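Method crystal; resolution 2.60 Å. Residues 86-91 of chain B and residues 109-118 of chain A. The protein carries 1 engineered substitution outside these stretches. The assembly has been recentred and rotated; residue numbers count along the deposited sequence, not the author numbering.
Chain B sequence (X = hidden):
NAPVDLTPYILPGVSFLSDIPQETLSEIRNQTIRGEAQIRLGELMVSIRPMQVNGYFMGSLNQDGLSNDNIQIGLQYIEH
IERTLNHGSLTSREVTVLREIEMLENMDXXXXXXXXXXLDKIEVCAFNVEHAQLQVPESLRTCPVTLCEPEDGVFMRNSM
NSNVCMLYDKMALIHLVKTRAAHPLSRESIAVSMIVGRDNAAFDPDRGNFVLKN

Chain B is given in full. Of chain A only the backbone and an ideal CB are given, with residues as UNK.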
# COMPACT_ATOMS: atom_id res chain seq x y z
N ASN B 86 12.90 13.29 12.23
CA ASN B 86 12.38 12.02 11.70
C ASN B 86 13.35 10.84 11.77
O ASN B 86 14.56 11.02 11.78
CB ASN B 86 11.90 12.20 10.26
CG ASN B 86 10.66 13.08 10.15
OD1 ASN B 86 9.92 13.29 11.13
ND2 ASN B 86 10.42 13.60 8.95
N HIS B 87 12.79 9.62 11.81
CA HIS B 87 13.58 8.40 11.73
C HIS B 87 14.19 8.29 10.34
O HIS B 87 13.54 8.62 9.34
CB HIS B 87 12.72 7.15 11.99
CG HIS B 87 12.01 7.14 13.30
ND1 HIS B 87 12.59 6.64 14.44
CD2 HIS B 87 10.77 7.56 13.65
CE1 HIS B 87 11.73 6.75 15.45
NE2 HIS B 87 10.63 7.31 15.00
N GLY B 88 15.44 7.82 10.27
CA GLY B 88 16.19 7.74 9.01
C GLY B 88 16.64 9.07 8.43
O GLY B 88 17.11 9.12 7.29
N SER B 89 16.50 10.16 9.19
CA SER B 89 16.80 11.51 8.71
C SER B 89 16.05 11.85 7.41
O SER B 89 16.58 12.52 6.53
CB SER B 89 18.32 11.68 8.56
OG SER B 89 19.03 11.17 9.67
N LEU B 90 14.81 11.37 7.32
CA LEU B 90 13.95 11.58 6.16
C LEU B 90 13.15 12.88 6.26
O LEU B 90 12.74 13.27 7.34
CB LEU B 90 12.96 10.42 6.03
CG LEU B 90 13.53 9.01 5.91
CD1 LEU B 90 12.40 7.97 5.99
CD2 LEU B 90 14.33 8.81 4.63
N THR B 91 12.93 13.52 5.11
CA THR B 91 11.89 14.54 5.00
C THR B 91 10.50 13.91 4.97
O THR B 91 10.35 12.71 4.65
CB THR B 91 12.04 15.37 3.72
OG1 THR B 91 11.97 14.51 2.56
CG2 THR B 91 13.33 16.13 3.72
N UNK A 109 8.52 -0.80 4.55
CA UNK A 109 9.62 0.05 4.11
C UNK A 109 10.05 1.00 5.20
O UNK A 109 11.25 1.15 5.39
CB UNK A 109 9.22 0.84 2.86
N UNK A 110 9.13 1.62 5.92
CA UNK A 110 9.53 2.54 7.01
C UNK A 110 10.15 1.91 8.27
O UNK A 110 10.75 2.65 9.05
CB UNK A 110 8.30 3.33 7.44
N UNK A 111 10.03 0.59 8.45
CA UNK A 111 10.67 -0.06 9.61
C UNK A 111 12.22 0.00 9.60
O UNK A 111 12.86 0.25 10.68
CB UNK A 111 10.23 -1.52 9.67
N UNK A 112 12.82 -0.15 8.40
CA UNK A 112 14.28 -0.04 8.22
C UNK A 112 14.89 1.18 8.91
O UNK A 112 16.01 1.13 9.42
CB UNK A 112 14.61 0.01 6.73
N UNK A 113 14.16 2.29 8.89
CA UNK A 113 14.68 3.53 9.47
C UNK A 113 14.51 3.56 10.98
O UNK A 113 15.28 4.19 11.70
CB UNK A 113 13.98 4.74 8.85
N UNK A 114 13.48 2.87 11.48
CA UNK A 114 13.13 2.86 12.92
C UNK A 114 13.85 1.73 13.73
O UNK A 114 13.89 1.72 14.99
CB UNK A 114 11.62 2.70 13.06
N UNK A 115 14.37 0.78 12.98
CA UNK A 115 14.81 -0.48 13.57
C UNK A 115 15.90 -0.35 14.65
O UNK A 115 15.77 -0.91 15.76
CB UNK A 115 15.32 -1.39 12.45
N UNK A 116 16.97 0.38 14.31
CA UNK A 116 18.15 0.52 15.17
C UNK A 116 17.78 1.20 16.50
O UNK A 116 18.16 0.70 17.58
CB UNK A 116 19.24 1.32 14.45
N UNK A 117 17.05 2.30 16.41
CA UNK A 117 16.45 2.97 17.56
C UNK A 117 15.61 2.01 18.45
O UNK A 117 15.76 1.97 19.70
CB UNK A 117 15.57 4.12 17.07
N UNK A 118 14.74 1.24 17.82
CA UNK A 118 13.87 0.31 18.53
C UNK A 118 14.67 -0.80 19.25
O UNK A 118 14.45 -1.10 20.47
CB UNK A 118 12.88 -0.31 17.55

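Position 109 lies beyond the reach of this stretch of chain B: nothing of it comes within 5.5 Å of the ideal CB, so no preference is set. The residue is L109(A), which makes no contact here.

At position 110 the CA-to-CB bond runs sideways, and the ideal CB is too distant to touch the other stretch. Yet CD1 of L90(B) lies on this flank, so an apolar side chain long enough to reach it, such as leucine, isoleucine or methionine, would suit. The residue is L110(A); its CD2 packs 4.2 Å from CD1 of L90(B).

Positions 111 and 112 point out of reach, and this stretch of chain B sets no preference at either; many residues, small or polar among them, would be compatible. OG of S111(A) bonds to a residue just outside the stretch, and OD1 of N112(A) is hydrogen-bonded elsewhere in the structure.

Position 113 has its CA 4.5 Å from that of G88(B). The CA-to-CB bond points toward chain B, with the ideal CB 3.7 Å from N of G88(B) and 4.6 Å from CD1 of L90(B). A glycine and a leucine methyl offer a low, apolar surface, on which a flat ring or a long aliphatic chain could lie. Y113(A) receives CD1 of L90(B) over one ring face in a CH-pi contact, 4.1 Å from CD1 to the ring centroid, while its own CD1 approaches CA of G88(B) at 3.7 Å. An ideal CB on G88(B) would sit 2.4 Å from CD1 of Y113(A), a clash, and the positive phi at 88 independently favours glycine.

From position 114 CB leaves sideways, 4.3 Å from ND1 of H87(B) in its ideal place. Flexible methylenes could cover the imidazole; methionine, glutamine or lysine are plausible. Q114(A) places CG over one ring face, 3.9 Å from its centroid, making a CH-pi contact.

From 115 to 118 phi/psi are helical, which disfavours glycine. Positions 115 and 116 lie out of reach and could hold many residues; they are L115(A) and E116(A), the latter poorly ordered.

Position 117 points toward chain B. The imidazole edge presents ND1 and a polarised C-H at CE1, which a polar or acidic group can face directly or through water. E117(A) brings OE2 to 3.4 Å from CE1 of H87(B), near the ring plane. A water donates to OE1 of E117(A) at 2.7 Å and hydrogen-bonds ND1 of H87(B) at 2.9 Å.

Position 118 points sideways without reaching this stretch, which imposes no choice; it is L118(A).

Chain A, residues 109-118: LLSNYQLEEL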
# COMPACT_ATOMS: atom_id res chain seq x y z
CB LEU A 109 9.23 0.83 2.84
CG LEU A 109 8.91 -0.01 1.59
CD1 LEU A 109 8.67 0.89 0.39
CD2 LEU A 109 9.99 -1.01 1.24
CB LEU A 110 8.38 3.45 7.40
CG LEU A 110 7.97 4.42 6.30
CD1 LEU A 110 6.64 5.07 6.65
CD2 LEU A 110 9.05 5.48 6.09
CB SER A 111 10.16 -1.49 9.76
OG SER A 111 10.49 -2.29 8.63
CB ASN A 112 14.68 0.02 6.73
CG ASN A 112 14.24 -1.22 5.93
OD1 ASN A 112 13.28 -1.93 6.25
ND2 ASN A 112 14.96 -1.47 4.87
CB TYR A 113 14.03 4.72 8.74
CG TYR A 113 14.26 4.60 7.22
CD1 TYR A 113 15.46 5.01 6.64
CD2 TYR A 113 13.28 4.04 6.38
CE1 TYR A 113 15.67 4.89 5.28
CE2 TYR A 113 13.49 3.91 5.02
CZ TYR A 113 14.69 4.34 4.47
OH TYR A 113 14.90 4.22 3.11
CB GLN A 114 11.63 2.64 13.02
CG GLN A 114 10.79 3.75 12.42
CD GLN A 114 9.31 3.47 12.47
OE1 GLN A 114 8.88 2.37 12.84
NE2 GLN A 114 8.52 4.47 12.11
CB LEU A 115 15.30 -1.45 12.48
CG LEU A 115 15.49 -2.88 12.90
CD1 LEU A 115 14.15 -3.55 13.19
CD2 LEU A 115 16.22 -3.65 11.81
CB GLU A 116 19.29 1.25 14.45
CG GLU A 116 20.37 0.33 13.87
CD GLU A 116 21.63 0.30 14.73
OE1 GLU A 116 21.52 -0.08 15.92
OE2 GLU A 116 22.72 0.66 14.23
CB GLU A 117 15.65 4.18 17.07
CG GLU A 117 14.71 4.84 18.09
CD GLU A 117 14.38 6.29 17.82
OE1 GLU A 117 15.10 6.93 17.02
OE2 GLU A 117 13.41 6.79 18.43
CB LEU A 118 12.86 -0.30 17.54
CG LEU A 118 11.77 -1.22 18.03
CD1 LEU A 118 11.01 -0.61 19.18
CD2 LEU A 118 10.84 -1.47 16.86
O HOH W 1 15.40 5.92 14.54
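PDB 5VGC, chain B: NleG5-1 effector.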